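Local coordinates for sensor protein (Vibrio cholerae, PDB 3BY9), which is probably a membrane-bound histidine kinase that phosphorylates itself in two-component signalling, here represented by its extracytoplasmic sensor domain, which binds C4-dicarboxylates such as succinate, at residues D17-S20 / S21-V24; H35-S38 / K39-E42; A189-S192 / P193-N197. One frame throughout, in Å; residues are numbered along the deposited sequence.

Contact 1 (D17-S20 / S21-V24)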
loop_
_atom_site.group_PDB
_atom_site.type_symbol
_atom_site.label_atom_id
_atom_site.label_comp_id
_atom_site.label_asym_id
_atom_site.label_seq_id
_atom_site.Cartn_x
_atom_site.Cartn_y
_atom_site.Cartn_z
ATOM N N ASP A 17 -12.687 14.320 -3.878
ATOM C CA ASP A 17 -13.646 13.923 -2.826
ATOM C C ASP A 17 -14.202 12.517 -3.133
ATOM O O ASP A 17 -14.227 11.638 -2.260
ATOM C CB ASP A 17 -14.845 14.887 -2.773
ATOM C CG ASP A 17 -14.541 16.216 -2.123
ATOM O OD1 ASP A 17 -13.460 16.399 -1.517
ATOM O OD2 ASP A 17 -15.451 17.097 -2.222
ATOM N N ARG A 18 -14.627 12.312 -4.380
ATOM C CA ARG A 18 -15.209 11.024 -4.776
ATOM C C ARG A 18 -14.181 9.875 -4.707
ATOM O O ARG A 18 -14.480 8.776 -4.212
ATOM C CB ARG A 18 -15.762 11.094 -6.203
ATOM C CG ARG A 18 -17.026 11.928 -6.384
ATOM C CD ARG A 18 -17.659 11.702 -7.782
ATOM N NE ARG A 18 -16.841 12.179 -8.898
ATOM C CZ ARG A 18 -16.862 13.431 -9.349
ATOM N NH1 ARG A 18 -17.659 14.321 -8.781
ATOM N NH2 ARG A 18 -16.094 13.801 -10.366
ATOM N N PHE A 19 -12.973 10.119 -5.185
ATOM C CA PHE A 19 -11.980 9.054 -5.148
ATOM C C PHE A 19 -11.496 8.763 -3.738
ATOM O O PHE A 19 -11.265 7.606 -3.387
ATOM C CB PHE A 19 -10.802 9.393 -6.086
ATOM C CG PHE A 19 -9.963 8.190 -6.446
ATOM C CD1 PHE A 19 -10.560 7.029 -6.943
ATOM C CD2 PHE A 19 -8.581 8.230 -6.319
ATOM C CE1 PHE A 19 -9.760 5.911 -7.307
ATOM C CE2 PHE A 19 -7.786 7.126 -6.676
ATOM C CZ PHE A 19 -8.382 5.978 -7.166
ATOM N N SER A 20 -11.263 9.813 -2.949
ATOM C CA SER A 20 -10.800 9.610 -1.581
ATOM C C SER A 20 -11.858 8.778 -0.860
ATOM O O SER A 20 -11.542 7.851 -0.089
ATOM C CB SER A 20 -10.617 10.957 -0.863
ATOM O OG SER A 20 -10.571 10.740 0.541
ATOM N N SER A 21 -13.121 9.100 -1.121
ATOM C CA SER A 21 -14.220 8.363 -0.514
ATOM C C SER A 21 -14.165 6.886 -0.888
ATOM O O SER A 21 -14.327 6.019 -0.016
ATOM C CB SER A 21 -15.572 8.954 -0.936
ATOM O OG SER A 21 -15.835 10.178 -0.254
ATOM N N HIS A 22 -13.942 6.607 -2.175
ATOM C CA HIS A 22 -13.842 5.257 -2.686
ATOM C C HIS A 22 -12.698 4.520 -1.991
ATOM O O HIS A 22 -12.809 3.324 -1.639
ATOM C CB HIS A 22 -13.599 5.275 -4.195
ATOM C CG HIS A 22 -13.315 3.927 -4.779
ATOM N ND1 HIS A 22 -14.260 2.917 -4.821
ATOM C CD2 HIS A 22 -12.188 3.414 -5.325
ATOM C CE1 HIS A 22 -13.725 1.841 -5.365
ATOM N NE2 HIS A 22 -12.469 2.112 -5.679
ATOM N N ILE A 23 -11.571 5.208 -1.857
ATOM C CA ILE A 23 -10.420 4.594 -1.193
ATOM C C ILE A 23 -10.751 4.203 0.247
ATOM O O ILE A 23 -10.480 3.073 0.670
ATOM C CB ILE A 23 -9.190 5.544 -1.220
ATOM C CG1 ILE A 23 -8.669 5.650 -2.657
ATOM C CG2 ILE A 23 -8.073 5.015 -0.258
ATOM C CD1 ILE A 23 -7.642 6.805 -2.850
ATOM N N VAL A 24 -11.307 5.145 1.002
ATOM C CA VAL A 24 -11.639 4.898 2.410
ATOM C C VAL A 24 -12.649 3.756 2.528
ATOM O O VAL A 24 -12.484 2.870 3.391
ATOM C CB VAL A 24 -12.208 6.197 3.066
ATOM C CG1 VAL A 24 -12.768 5.919 4.484
ATOM C CG2 VAL A 24 -11.107 7.223 3.144
#
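Four successive backbone hydrogen bonds join residues 17-20 to 21-24, each running from an amide to the carbonyl four residues earlier. Val24 N to Ser20 O, at 2.9 Å and 169°, is the straightest, and Ile23 N reaches Phe19 O at the same length. The bonds of Ser21 N to Asp17 O and of His22 N to Arg18 O are slightly longer, 3.0 Å each. Beside the first of them, in one of its two conformers, Ser21 OG lies 3.0 Å from Asp17 O. The charged ends look elsewhere: Asp17 forms a salt bridge with Arg243, and Arg18 one with Glu11, about two turns earlier in the same helix.

Packing is concentrated on the buried side of the helix. The Phe19 ring, carried on a CG anti to the backbone N (chi1 -162°), leans along the helix so that its CE2 meets Ile23 CD1 at 3.8 Å, with Ile23 CG1 over one face. His22 lies next to the same ring, its CD2 4.0 Å from Phe19 CE1, while its NE2 is hydrogen-bonded to the carbonyl of Ala154. Beyond the helix, Phe19 meets Trp159 edge-to-face, and both Phe19 and Ile23 pack on Ile155 and Ile252.

This is regular alpha-helix with an apolar stripe spaced i to i+4, by which the long N-terminal helix 5-27 of the sensor domain lies against helix 153-157 and strand 250-257.

Contact 2 (H35-S38 / K39-E42). With CA (calcium ion), chain C.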
loop_
_atom_site.group_PDB
_atom_site.type_symbol
_atom_site.label_atom_id
_atom_site.label_comp_id
_atom_site.label_asym_id
_atom_site.label_seq_id
_atom_site.Cartn_x
_atom_site.Cartn_y
_atom_site.Cartn_z
ATOM N N HIS A 35 -7.582 -7.252 13.726
ATOM C CA HIS A 35 -8.001 -7.230 15.144
ATOM C C HIS A 35 -9.096 -8.307 15.339
ATOM O O HIS A 35 -9.047 -9.080 16.292
ATOM C CB HIS A 35 -8.542 -5.845 15.515
ATOM C CG HIS A 35 -8.963 -5.718 16.963
ATOM N ND1 HIS A 35 -9.835 -4.751 17.398
ATOM C CD2 HIS A 35 -8.590 -6.419 18.067
ATOM C CE1 HIS A 35 -9.978 -4.852 18.716
ATOM N NE2 HIS A 35 -9.235 -5.855 19.146
ATOM N N LEU A 36 -10.046 -8.389 14.392
ATOM C CA LEU A 36 -11.152 -9.332 14.498
ATOM C C LEU A 36 -10.710 -10.762 14.747
ATOM O O LEU A 36 -11.286 -11.434 15.618
ATOM C CB LEU A 36 -12.016 -9.270 13.209
ATOM C CG LEU A 36 -13.010 -10.428 13.013
ATOM C CD1 LEU A 36 -14.060 -10.367 14.104
ATOM C CD2 LEU A 36 -13.691 -10.355 11.653
ATOM N N ILE A 37 -9.683 -11.214 14.027
ATOM C CA ILE A 37 -9.276 -12.601 14.178
ATOM C C ILE A 37 -8.081 -12.811 15.058
ATOM O O ILE A 37 -7.746 -13.962 15.380
ATOM C CB ILE A 37 -8.970 -13.297 12.802
ATOM C CG1 ILE A 37 -7.796 -12.603 12.066
ATOM C CG2 ILE A 37 -10.219 -13.199 11.870
ATOM C CD1 ILE A 37 -7.333 -13.359 10.794
ATOM N N SER A 38 -7.468 -11.720 15.494
ATOM C CA SER A 38 -6.196 -11.824 16.207
ATOM C C SER A 38 -6.161 -12.737 17.406
ATOM O O SER A 38 -5.169 -13.473 17.600
ATOM C CB SER A 38 -5.700 -10.425 16.616
ATOM O OG SER A 38 -6.561 -9.820 17.566
ATOM N N LYS A 39 -7.218 -12.710 18.216
ATOM C CA LYS A 39 -7.200 -13.559 19.434
ATOM C C LYS A 39 -7.921 -14.898 19.235
ATOM O O LYS A 39 -8.097 -15.675 20.183
ATOM C CB LYS A 39 -7.862 -12.802 20.616
ATOM C CG LYS A 39 -6.910 -11.750 21.199
ATOM C CD LYS A 39 -7.460 -11.045 22.447
ATOM C CE LYS A 39 -7.803 -11.994 23.607
ATOM N NZ LYS A 39 -6.652 -12.818 24.103
ATOM N N ASP A 40 -8.327 -15.167 18.005
ATOM C CA ASP A 40 -9.057 -16.401 17.743
ATOM C C ASP A 40 -8.239 -17.617 18.131
ATOM O O ASP A 40 -7.014 -17.670 17.883
ATOM C CB ASP A 40 -9.426 -16.511 16.251
ATOM C CG ASP A 40 -10.473 -15.483 15.841
ATOM O OD1 ASP A 40 -10.837 -14.641 16.702
ATOM O OD2 ASP A 40 -10.944 -15.540 14.675
ATOM N N LYS A 41 -8.922 -18.638 18.667
ATOM C CA LYS A 41 -8.211 -19.846 19.105
ATOM C C LYS A 41 -7.208 -20.427 18.089
ATOM O O LYS A 41 -6.108 -20.806 18.452
ATOM C CB LYS A 41 -9.239 -20.911 19.506
ATOM C CG LYS A 41 -8.613 -22.282 19.917
ATOM C CD LYS A 41 -9.726 -23.176 20.521
ATOM C CE LYS A 41 -9.227 -24.633 20.815
ATOM N NZ LYS A 41 -8.195 -24.596 21.895
ATOM N N GLU A 42 -7.608 -20.506 16.818
ATOM C CA GLU A 42 -6.731 -21.067 15.803
ATOM C C GLU A 42 -5.389 -20.340 15.715
ATOM O O GLU A 42 -4.347 -20.965 15.476
ATOM C CB GLU A 42 -7.378 -21.012 14.406
ATOM C CG GLU A 42 -8.705 -21.855 14.222
ATOM C CD GLU A 42 -10.005 -21.198 14.736
ATOM O OE1 GLU A 42 -9.955 -20.248 15.538
ATOM O OE2 GLU A 42 -11.095 -21.681 14.352
HETATM CA CA CA C . -11.642 -12.652 17.626
HETATM O O HOH W 1 -9.799 -11.097 18.072
HETATM O O HOH W 2 -13.857 -13.494 16.812
#
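Asp40 turns its carboxylate back toward residues 35-38 because CG stands anti to its own carbonyl carbon, beside the backbone N (chi1 -69°). Ser38 OG, by contrast, sits between its backbone N and carbonyl carbon (chi1 66°), from where it donates to His35 O at 2.9 Å. That carbonyl also accepts Ser38 N from the same face of its plane.

The two carboxylate oxygens of Asp40 have separate tasks. OD1 binds the calcium ion at 2.3 Å, and the ion is also held by Leu36 O at 2.4 Å, so the metal bridges the last turn of one helix and the N-cap residue of the next. The other oxygen, OD2, rests 3.5 Å from Ile37 CB and is hydrogen-bonded to Tyr62, which probably helps to fix the carboxylate's rotation. Two waters are further ligands; one of them also donates to His35 O and accepts from Lys39 N, linking the metal shell to the backbone. Asp40 N closes the turn on Ile37 O at 2.9 Å, approaching from above the carbonyl plane, 54° out of it.

The site lies at the junction between helices 33-38 and 41-48. Ile37 packs on Tyr62 and Leu63 of helix 53-70 and, with Ser38, on Ile146 of strand 141-150. Ser38 also touches Tyr134 of strand 128-138, against whose ring His35 stacks.

Contact 3 (A189-S192 / P193-N197); sequences ADLS and PAQLN
Gln195 OE1 receives Ser192 N at 2.8 Å in an almost straight bond (169°), the donor lying in the carbonyl plane on a lone pair of the side-chain amide. In return Gln195 N donates to Ser192 OG, 3.1 Å away, and the two bonds together form a capping box at the start of helix 193-202. The hydroxyl is placed for this by chi1 of 72°, which tucks it between the backbone N and carbonyl carbon of Ser192. Gln195 CG instead lies beside its own backbone N, and the chain runs extended beyond it, carrying the side-chain amide back along the first turn to the backbone N of Ser192. The first regular helical bond follows, Leu196 N to Ser192 O at 2.9 Å.

Leu191, just ahead of the cap, lies against the end of the Gln195 side chain. Its CD2 methyl rests 3.5 Å from Gln195 OE1, the two side chains crossing at about a right angle, while the CD1 methyl touches Leu196 CD2 at 4.0 Å. The leucine pair joins the residue before the N-cap to the fourth residue of the helix, as in a hydrophobic staple. Pro193 takes the first position after the cap, where no helical amide bond is required.

The cap lies at the surface, where the loop after strand 175-176 enters helix 193-202. Leu196 also touches Ile210 in a loop, and the incoming segment is anchored by a hydrogen bond from Asp190 to Ser212.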
loop_
_atom_site.group_PDB
_atom_site.type_symbol
_atom_site.label_atom_id
_atom_site.label_comp_id
_atom_site.label_asym_id
_atom_site.label_seq_id
_atom_site.Cartn_x
_atom_site.Cartn_y
_atom_site.Cartn_z
ATOM N N ALA A 189 9.506 13.729 -9.437
ATOM C CA ALA A 189 10.624 14.636 -9.726
ATOM C C ALA A 189 11.948 13.954 -9.423
ATOM O O ALA A 189 12.001 12.932 -8.750
ATOM C CB ALA A 189 10.505 15.904 -8.851
ATOM N N ASP A 190 13.043 14.567 -9.874
ATOM C CA ASP A 190 14.345 13.976 -9.635
ATOM C C ASP A 190 14.669 13.833 -8.144
ATOM O O ASP A 190 14.301 14.694 -7.331
ATOM C CB ASP A 190 15.459 14.823 -10.286
ATOM C CG ASP A 190 15.352 14.911 -11.804
ATOM O OD1 ASP A 190 14.572 14.169 -12.429
ATOM O OD2 ASP A 190 16.091 15.746 -12.382
ATOM N N LEU A 191 15.351 12.730 -7.820
ATOM C CA LEU A 191 15.758 12.405 -6.454
ATOM C C LEU A 191 17.291 12.303 -6.428
ATOM O O LEU A 191 17.923 11.921 -7.426
ATOM C CB LEU A 191 15.184 11.046 -6.011
ATOM C CG LEU A 191 13.656 11.053 -5.831
ATOM C CD1 LEU A 191 13.145 9.630 -5.510
ATOM C CD2 LEU A 191 13.314 11.987 -4.716
ATOM N N SER A 192 17.871 12.589 -5.282
ATOM C CA SER A 192 19.327 12.524 -5.186
ATOM C C SER A 192 19.774 11.079 -4.928
ATOM O O SER A 192 18.971 10.240 -4.535
ATOM C CB SER A 192 19.769 13.410 -4.036
ATOM O OG SER A 192 19.405 12.783 -2.816
ATOM N N PRO A 193 21.068 10.754 -5.163
ATOM C CA PRO A 193 21.541 9.391 -4.916
ATOM C C PRO A 193 21.283 8.964 -3.486
ATOM O O PRO A 193 21.027 7.802 -3.204
ATOM C CB PRO A 193 23.052 9.483 -5.169
ATOM C CG PRO A 193 23.131 10.493 -6.294
ATOM C CD PRO A 193 22.097 11.559 -5.880
ATOM N N ALA A 194 21.348 9.932 -2.587
ATOM C CA ALA A 194 21.152 9.627 -1.188
ATOM C C ALA A 194 19.690 9.258 -0.959
ATOM O O ALA A 194 19.401 8.346 -0.173
ATOM C CB ALA A 194 21.543 10.828 -0.336
ATOM N N GLN A 195 18.782 9.958 -1.645
ATOM C CA GLN A 195 17.344 9.682 -1.467
ATOM C C GLN A 195 17.044 8.327 -2.040
ATOM O O GLN A 195 16.283 7.534 -1.436
ATOM C CB GLN A 195 16.485 10.761 -2.144
ATOM C CG GLN A 195 16.492 12.086 -1.359
ATOM C CD GLN A 195 15.833 13.215 -2.119
ATOM O OE1 GLN A 195 16.148 13.462 -3.280
ATOM N NE2 GLN A 195 14.911 13.914 -1.463
ATOM N N LEU A 196 17.629 8.042 -3.197
ATOM C CA LEU A 196 17.411 6.744 -3.809
ATOM C C LEU A 196 17.994 5.638 -2.943
ATOM O O LEU A 196 17.446 4.544 -2.865
ATOM C CB LEU A 196 18.027 6.705 -5.197
ATOM C CG LEU A 196 17.247 7.599 -6.160
ATOM C CD1 LEU A 196 18.058 7.776 -7.461
ATOM C CD2 LEU A 196 15.915 6.938 -6.480
ATOM N N ASN A 197 19.104 5.912 -2.262
ATOM C CA ASN A 197 19.688 4.859 -1.422
ATOM C C ASN A 197 18.775 4.567 -0.220
ATOM O O ASN A 197 18.640 3.400 0.200
ATOM C CB ASN A 197 21.092 5.273 -0.929
ATOM C CG ASN A 197 21.665 4.269 0.033
ATOM O OD1 ASN A 197 21.952 3.125 -0.346
ATOM N ND2 ASN A 197 21.802 4.667 1.293
#

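How the contacts relate
All three contacts are local and follow one another in series; none encloses or crosses another. From the N terminus, contact 1 lies within helix 5-27, beside the part of the chain that contains the four-stranded antiparallel sheet. The next helix, 33-38, leads into contact 2, whose turn joins it to helix 41-48 against the five-stranded sheet; the centres of contacts 1 and 2 are about 29 Å apart. Contact 3 comes much later, where a loop between strands 175-176 and 223-226 becomes helix 193-202. Its centre is about 41 Å from that of contact 2, on the opposite side of the chain's centre. Helix interior, helix junction and helix start are thus represented in turn.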